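Local structure of AtFKBP42 (2F4E) at residues K63-W77 / D148-K162. The protein probably accelerates protein folding by cis-trans isomerisation of peptidyl-proline bonds, and modulates vacuolar uptake of MRP-transporter substrates and regulates cell elongation and orientation. Numbering follows the deposited sequence.
Sequences KPSKYSTCFLHYRAW and DLLYEVEVIGFDETK
Pro64 lies over one face of the Phe158 ring: its CB stands 3.5 Å from the ring centroid, 16° off the normal, a CH-pi contact, while Cys70 SG meets the ring edge, 3.9 Å from Phe158 CD2. CG of Phe158 nearly eclipses its backbone N (chi1 1°), an off-rotamer torsion that lays the ring against Pro64. An alanine here would probably strip Pro64 of its aromatic platform and Cys70 SG of its ring partner. Glu152 OE1 sits at two edges, 3.4 Å from Trp77 CH2 near the indole plane and 2.9 Å from Arg75 NH1 in a salt bridge; Arg75 NE forms a second, with Asp87. Backbone pairs from Trp77–Leu150 to Cys70–Phe158 join antiparallel strands 69-77 and 149-158, central to the curled FKBP sheet, where strand 121-126 flanks strand 149-158. A classic beta bulge shifts the register: Ile156 N and Gly157 N both donate to Phe71 O (Gly157 N from 3.2 Å), and at phi 146° a CB on Gly157 would collide with Ile156 O, which calls for glycine. Glu160 O accepts from Ser65 N (3.1 Å) and Ser68 OG, from opposite faces of its carbonyl plane, and Lys162 NZ hydrogen-bonds to Pro64 O at 2.9 Å.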
loop_
_atom_site.group_PDB
_atom_site.type_symbol
_atom_site.label_atom_id
_atom_site.label_comp_id
_atom_site.label_asym_id
_atom_site.label_seq_id
_atom_site.Cartn_x
_atom_site.Cartn_y
_atom_site.Cartn_z
ATOM N N LYS A 63 -15.931 -0.843 -2.002
ATOM C CA LYS A 63 -14.719 -0.914 -1.209
ATOM C C LYS A 63 -14.893 -2.159 -0.361
ATOM O O LYS A 63 -16.020 -2.617 -0.145
ATOM C CB LYS A 63 -14.596 0.330 -0.324
ATOM C CG LYS A 63 -14.049 1.544 -1.067
ATOM C CD LYS A 63 -14.553 2.861 -0.508
ATOM C CE LYS A 63 -14.040 3.142 0.894
ATOM N NZ LYS A 63 -14.464 4.524 1.341
ATOM N N PRO A 64 -13.787 -2.734 0.128
ATOM C CA PRO A 64 -13.881 -3.939 0.950
ATOM C C PRO A 64 -14.392 -3.628 2.338
ATOM O O PRO A 64 -14.341 -2.484 2.781
ATOM C CB PRO A 64 -12.450 -4.437 0.986
ATOM C CG PRO A 64 -11.682 -3.138 1.036
ATOM C CD PRO A 64 -12.383 -2.309 -0.017
ATOM N N SER A 65 -14.888 -4.647 3.022
ATOM C CA SER A 65 -15.371 -4.461 4.370
ATOM C C SER A 65 -14.206 -4.755 5.301
ATOM O O SER A 65 -13.169 -5.265 4.866
ATOM C CB SER A 65 -16.528 -5.416 4.654
ATOM O OG SER A 65 -16.205 -6.750 4.297
ATOM N N LYS A 66 -14.364 -4.415 6.576
ATOM C CA LYS A 66 -13.312 -4.674 7.543
ATOM C C LYS A 66 -13.153 -6.183 7.622
ATOM O O LYS A 66 -14.123 -6.931 7.451
ATOM C CB LYS A 66 -13.693 -4.136 8.926
ATOM C CG LYS A 66 -14.127 -2.683 8.929
ATOM C CD LYS A 66 -14.103 -2.081 10.338
ATOM C CE LYS A 66 -15.138 -2.724 11.270
ATOM N NZ LYS A 66 -15.182 -1.988 12.573
ATOM N N TYR A 67 -11.931 -6.634 7.868
ATOM C CA TYR A 67 -11.668 -8.066 7.994
ATOM C C TYR A 67 -11.693 -8.833 6.664
ATOM O O TYR A 67 -11.558 -10.056 6.634
ATOM C CB TYR A 67 -12.671 -8.683 8.980
ATOM C CG TYR A 67 -12.818 -7.894 10.277
ATOM C CD1 TYR A 67 -11.761 -7.115 10.767
ATOM C CD2 TYR A 67 -13.998 -7.954 11.031
ATOM C CE1 TYR A 67 -11.865 -6.414 11.970
ATOM C CE2 TYR A 67 -14.119 -7.249 12.255
ATOM C CZ TYR A 67 -13.045 -6.485 12.708
ATOM O OH TYR A 67 -13.120 -5.781 13.887
ATOM N N SER A 68 -11.861 -8.108 5.568
ATOM C CA SER A 68 -11.876 -8.708 4.238
ATOM C C SER A 68 -10.498 -9.229 3.799
ATOM O O SER A 68 -9.458 -8.704 4.187
ATOM C CB SER A 68 -12.367 -7.679 3.218
ATOM O OG SER A 68 -12.301 -8.187 1.895
ATOM N N THR A 69 -10.498 -10.279 2.989
ATOM C CA THR A 69 -9.258 -10.832 2.460
ATOM C C THR A 69 -8.967 -10.123 1.137
ATOM O O THR A 69 -9.814 -10.064 0.236
ATOM C CB THR A 69 -9.377 -12.346 2.210
ATOM O OG1 THR A 69 -9.498 -13.018 3.468
ATOM C CG2 THR A 69 -8.154 -12.869 1.486
ATOM N N CYS A 70 -7.766 -9.581 1.024
ATOM C CA CYS A 70 -7.380 -8.862 -0.175
ATOM C C CYS A 70 -6.164 -9.475 -0.857
ATOM O O CYS A 70 -5.180 -9.843 -0.218
ATOM C CB CYS A 70 -7.079 -7.405 0.181
ATOM S SG CYS A 70 -8.223 -6.673 1.398
ATOM N N PHE A 71 -6.253 -9.580 -2.172
ATOM C CA PHE A 71 -5.156 -10.096 -2.974
ATOM C C PHE A 71 -4.642 -8.899 -3.743
ATOM O O PHE A 71 -5.420 -8.199 -4.399
ATOM C CB PHE A 71 -5.664 -11.197 -3.896
ATOM C CG PHE A 71 -5.947 -12.475 -3.173
ATOM C CD1 PHE A 71 -4.902 -13.302 -2.768
ATOM C CD2 PHE A 71 -7.245 -12.813 -2.822
ATOM C CE1 PHE A 71 -5.151 -14.454 -2.018
ATOM C CE2 PHE A 71 -7.503 -13.958 -2.074
ATOM C CZ PHE A 71 -6.456 -14.779 -1.670
ATOM N N LEU A 72 -3.339 -8.646 -3.645
ATOM C CA LEU A 72 -2.776 -7.486 -4.313
ATOM C C LEU A 72 -1.302 -7.565 -4.702
ATOM O O LEU A 72 -0.529 -8.363 -4.166
ATOM C CB LEU A 72 -2.995 -6.254 -3.428
ATOM C CG LEU A 72 -2.189 -6.257 -2.123
ATOM C CD1 LEU A 72 -1.074 -5.254 -2.214
ATOM C CD2 LEU A 72 -3.087 -5.926 -0.962
ATOM N N HIS A 73 -0.944 -6.719 -5.658
ATOM C CA HIS A 73 0.422 -6.583 -6.139
ATOM C C HIS A 73 0.878 -5.208 -5.658
ATOM O O HIS A 73 0.057 -4.309 -5.494
ATOM C CB HIS A 73 0.472 -6.597 -7.664
ATOM C CG HIS A 73 0.649 -7.948 -8.262
ATOM N ND1 HIS A 73 1.649 -8.820 -7.855
ATOM C CD2 HIS A 73 0.011 -8.575 -9.275
ATOM C CE1 HIS A 73 1.610 -9.906 -8.590
ATOM N NE2 HIS A 73 0.621 -9.786 -9.466
ATOM N N TYR A 74 2.174 -5.034 -5.433
ATOM C CA TYR A 74 2.663 -3.731 -5.006
ATOM C C TYR A 74 4.177 -3.582 -5.009
ATOM O O TYR A 74 4.918 -4.562 -4.954
ATOM C CB TYR A 74 2.132 -3.394 -3.607
ATOM C CG TYR A 74 2.905 -4.004 -2.456
ATOM C CD1 TYR A 74 4.022 -3.362 -1.914
ATOM C CD2 TYR A 74 2.520 -5.225 -1.905
ATOM C CE1 TYR A 74 4.725 -3.928 -0.852
ATOM C CE2 TYR A 74 3.212 -5.792 -0.852
ATOM C CZ TYR A 74 4.314 -5.149 -0.324
ATOM O OH TYR A 74 5.003 -5.727 0.722
ATOM N N ARG A 75 4.619 -2.334 -5.104
ATOM C CA ARG A 75 6.037 -2.004 -5.057
ATOM C C ARG A 75 6.172 -1.033 -3.904
ATOM O O ARG A 75 5.243 -0.277 -3.614
ATOM C CB ARG A 75 6.508 -1.329 -6.343
ATOM C CG ARG A 75 6.452 -2.206 -7.569
ATOM C CD ARG A 75 7.122 -1.521 -8.748
ATOM N NE ARG A 75 7.062 -2.343 -9.950
ATOM C CZ ARG A 75 6.055 -2.360 -10.817
ATOM N NH1 ARG A 75 4.996 -1.581 -10.638
ATOM N NH2 ARG A 75 6.099 -3.193 -11.848
ATOM N N ALA A 76 7.313 -1.057 -3.234
ATOM C CA ALA A 76 7.518 -0.160 -2.117
ATOM C C ALA A 76 8.854 0.546 -2.255
ATOM O O ALA A 76 9.866 -0.070 -2.600
ATOM C CB ALA A 76 7.451 -0.927 -0.814
ATOM N N TRP A 77 8.848 1.841 -1.981
ATOM C CA TRP A 77 10.043 2.664 -2.092
ATOM C C TRP A 77 10.167 3.530 -0.844
ATOM O O TRP A 77 9.164 4.055 -0.344
ATOM C CB TRP A 77 9.922 3.621 -3.284
ATOM C CG TRP A 77 10.028 3.041 -4.646
ATOM C CD1 TRP A 77 11.177 2.770 -5.331
ATOM C CD2 TRP A 77 8.949 2.709 -5.522
ATOM N NE1 TRP A 77 10.882 2.293 -6.579
ATOM C CE2 TRP A 77 9.521 2.242 -6.724
ATOM C CE3 TRP A 77 7.551 2.758 -5.410
ATOM C CZ2 TRP A 77 8.750 1.829 -7.804
ATOM C CZ3 TRP A 77 6.789 2.349 -6.485
ATOM C CH2 TRP A 77 7.390 1.889 -7.668
ATOM N N ASP A 148 9.690 7.479 5.715
ATOM C CA ASP A 148 8.386 7.528 5.072
ATOM C C ASP A 148 8.464 6.663 3.829
ATOM O O ASP A 148 9.515 6.562 3.209
ATOM C CB ASP A 148 8.011 8.962 4.686
ATOM C CG ASP A 148 7.518 9.773 5.871
ATOM O OD1 ASP A 148 6.971 9.155 6.806
ATOM O OD2 ASP A 148 7.675 11.012 5.877
ATOM N N LEU A 149 7.350 6.045 3.469
ATOM C CA LEU A 149 7.317 5.163 2.323
ATOM C C LEU A 149 6.312 5.540 1.254
ATOM O O LEU A 149 5.382 6.328 1.478
ATOM C CB LEU A 149 7.008 3.747 2.792
ATOM C CG LEU A 149 7.860 3.146 3.908
ATOM C CD1 LEU A 149 7.394 1.724 4.142
ATOM C CD2 LEU A 149 9.329 3.165 3.522
ATOM N N LEU A 150 6.516 4.946 0.085
ATOM C CA LEU A 150 5.637 5.132 -1.051
ATOM C C LEU A 150 5.259 3.737 -1.518
ATOM O O LEU A 150 6.096 2.831 -1.551
ATOM C CB LEU A 150 6.341 5.856 -2.198
ATOM C CG LEU A 150 5.469 5.970 -3.457
ATOM C CD1 LEU A 150 4.366 6.954 -3.194
ATOM C CD2 LEU A 150 6.275 6.423 -4.650
ATOM N N TYR A 151 3.995 3.564 -1.864
ATOM C CA TYR A 151 3.520 2.285 -2.360
ATOM C C TYR A 151 2.757 2.486 -3.652
ATOM O O TYR A 151 2.045 3.466 -3.829
ATOM C CB TYR A 151 2.576 1.609 -1.370
ATOM C CG TYR A 151 3.173 1.169 -0.060
ATOM C CD1 TYR A 151 3.941 0.013 0.035
ATOM C CD2 TYR A 151 2.897 1.874 1.106
ATOM C CE1 TYR A 151 4.402 -0.433 1.275
ATOM C CE2 TYR A 151 3.348 1.442 2.336
ATOM C CZ TYR A 151 4.094 0.300 2.417
ATOM O OH TYR A 151 4.513 -0.090 3.655
ATOM N N GLU A 152 2.938 1.549 -4.564
ATOM C CA GLU A 152 2.229 1.564 -5.822
ATOM C C GLU A 152 1.498 0.247 -5.693
ATOM O O GLU A 152 2.082 -0.822 -5.896
ATOM C CB GLU A 152 3.190 1.530 -7.007
ATOM C CG GLU A 152 2.476 1.631 -8.346
ATOM C CD GLU A 152 3.342 1.237 -9.541
ATOM O OE1 GLU A 152 4.554 1.002 -9.388
ATOM O OE2 GLU A 152 2.794 1.171 -10.662
ATOM N N VAL A 153 0.230 0.317 -5.317
ATOM C CA VAL A 153 -0.544 -0.898 -5.129
ATOM C C VAL A 153 -1.732 -1.119 -6.061
ATOM O O VAL A 153 -2.475 -0.198 -6.390
ATOM C CB VAL A 153 -1.041 -1.003 -3.666
ATOM C CG1 VAL A 153 -1.759 0.274 -3.271
ATOM C CG2 VAL A 153 -1.969 -2.193 -3.515
ATOM N N GLU A 154 -1.894 -2.363 -6.490
ATOM C CA GLU A 154 -3.006 -2.728 -7.342
ATOM C C GLU A 154 -3.722 -3.910 -6.704
ATOM O O GLU A 154 -3.139 -4.985 -6.525
ATOM C CB GLU A 154 -2.546 -3.096 -8.756
ATOM C CG GLU A 154 -3.710 -3.547 -9.616
ATOM C CD GLU A 154 -3.346 -3.771 -11.064
ATOM O OE1 GLU A 154 -2.238 -3.373 -11.476
ATOM O OE2 GLU A 154 -4.183 -4.355 -11.784
ATOM N N VAL A 155 -4.985 -3.693 -6.361
ATOM C CA VAL A 155 -5.796 -4.717 -5.731
ATOM C C VAL A 155 -6.363 -5.702 -6.747
ATOM O O VAL A 155 -7.121 -5.333 -7.636
ATOM C CB VAL A 155 -6.973 -4.086 -4.942
ATOM C CG1 VAL A 155 -7.732 -5.153 -4.196
ATOM C CG2 VAL A 155 -6.457 -3.032 -3.979
ATOM N N ILE A 156 -5.969 -6.961 -6.617
ATOM C CA ILE A 156 -6.467 -8.002 -7.501
ATOM C C ILE A 156 -7.939 -8.253 -7.147
ATOM O O ILE A 156 -8.731 -8.678 -7.994
ATOM C CB ILE A 156 -5.646 -9.307 -7.322
ATOM C CG1 ILE A 156 -4.190 -9.049 -7.702
ATOM C CG2 ILE A 156 -6.236 -10.426 -8.161
ATOM C CD1 ILE A 156 -3.325 -10.256 -7.661
ATOM N N GLY A 157 -8.293 -7.986 -5.895
ATOM C CA GLY A 157 -9.665 -8.178 -5.458
ATOM C C GLY A 157 -9.766 -8.639 -4.023
ATOM O O GLY A 157 -8.767 -9.066 -3.451
ATOM N N PHE A 158 -10.966 -8.528 -3.450
ATOM C CA PHE A 158 -11.234 -8.960 -2.080
ATOM C C PHE A 158 -12.400 -9.951 -2.013
ATOM O O PHE A 158 -13.232 -10.024 -2.925
ATOM C CB PHE A 158 -11.535 -7.784 -1.143
ATOM C CG PHE A 158 -11.516 -6.443 -1.794
ATOM C CD1 PHE A 158 -12.577 -6.036 -2.587
ATOM C CD2 PHE A 158 -10.450 -5.556 -1.568
ATOM C CE1 PHE A 158 -12.597 -4.763 -3.148
ATOM C CE2 PHE A 158 -10.452 -4.266 -2.126
ATOM C CZ PHE A 158 -11.537 -3.875 -2.922
ATOM N N ASP A 159 -12.473 -10.709 -0.926
ATOM C CA ASP A 159 -13.526 -11.706 -0.817
ATOM C C ASP A 159 -14.825 -11.223 -0.185
ATOM O O ASP A 159 -15.871 -11.843 -0.364
ATOM C CB ASP A 159 -12.995 -12.944 -0.078
ATOM C CG ASP A 159 -12.836 -12.725 1.419
ATOM O OD1 ASP A 159 -12.767 -11.562 1.863
ATOM O OD2 ASP A 159 -12.774 -13.733 2.157
ATOM N N GLU A 160 -14.770 -10.107 0.534
ATOM C CA GLU A 160 -15.962 -9.575 1.191
ATOM C C GLU A 160 -16.081 -8.062 0.975
ATOM O O GLU A 160 -15.223 -7.286 1.413
ATOM C CB GLU A 160 -15.907 -9.891 2.693
ATOM C CG GLU A 160 -17.213 -9.649 3.436
ATOM C CD GLU A 160 -17.020 -9.554 4.943
ATOM O OE1 GLU A 160 -16.511 -10.512 5.567
ATOM O OE2 GLU A 160 -17.383 -8.503 5.505
ATOM N N THR A 161 -17.142 -7.640 0.295
ATOM C CA THR A 161 -17.330 -6.215 0.008
ATOM C C THR A 161 -18.572 -5.611 0.667
ATOM O O THR A 161 -19.520 -6.329 0.979
ATOM C CB THR A 161 -17.421 -5.967 -1.508
ATOM O OG1 THR A 161 -17.803 -4.609 -1.744
ATOM C CG2 THR A 161 -18.452 -6.881 -2.147
ATOM N N LYS A 162 -18.561 -4.294 0.873
ATOM C CA LYS A 162 -19.688 -3.592 1.495
ATOM C C LYS A 162 -20.964 -3.643 0.643
ATOM O O LYS A 162 -20.991 -3.138 -0.485
ATOM C CB LYS A 162 -19.328 -2.125 1.763
ATOM C CG LYS A 162 -18.046 -1.907 2.568
ATOM C CD LYS A 162 -17.993 -0.471 3.105
ATOM C CE LYS A 162 -16.633 -0.112 3.693
ATOM N NZ LYS A 162 -16.120 -1.142 4.654
#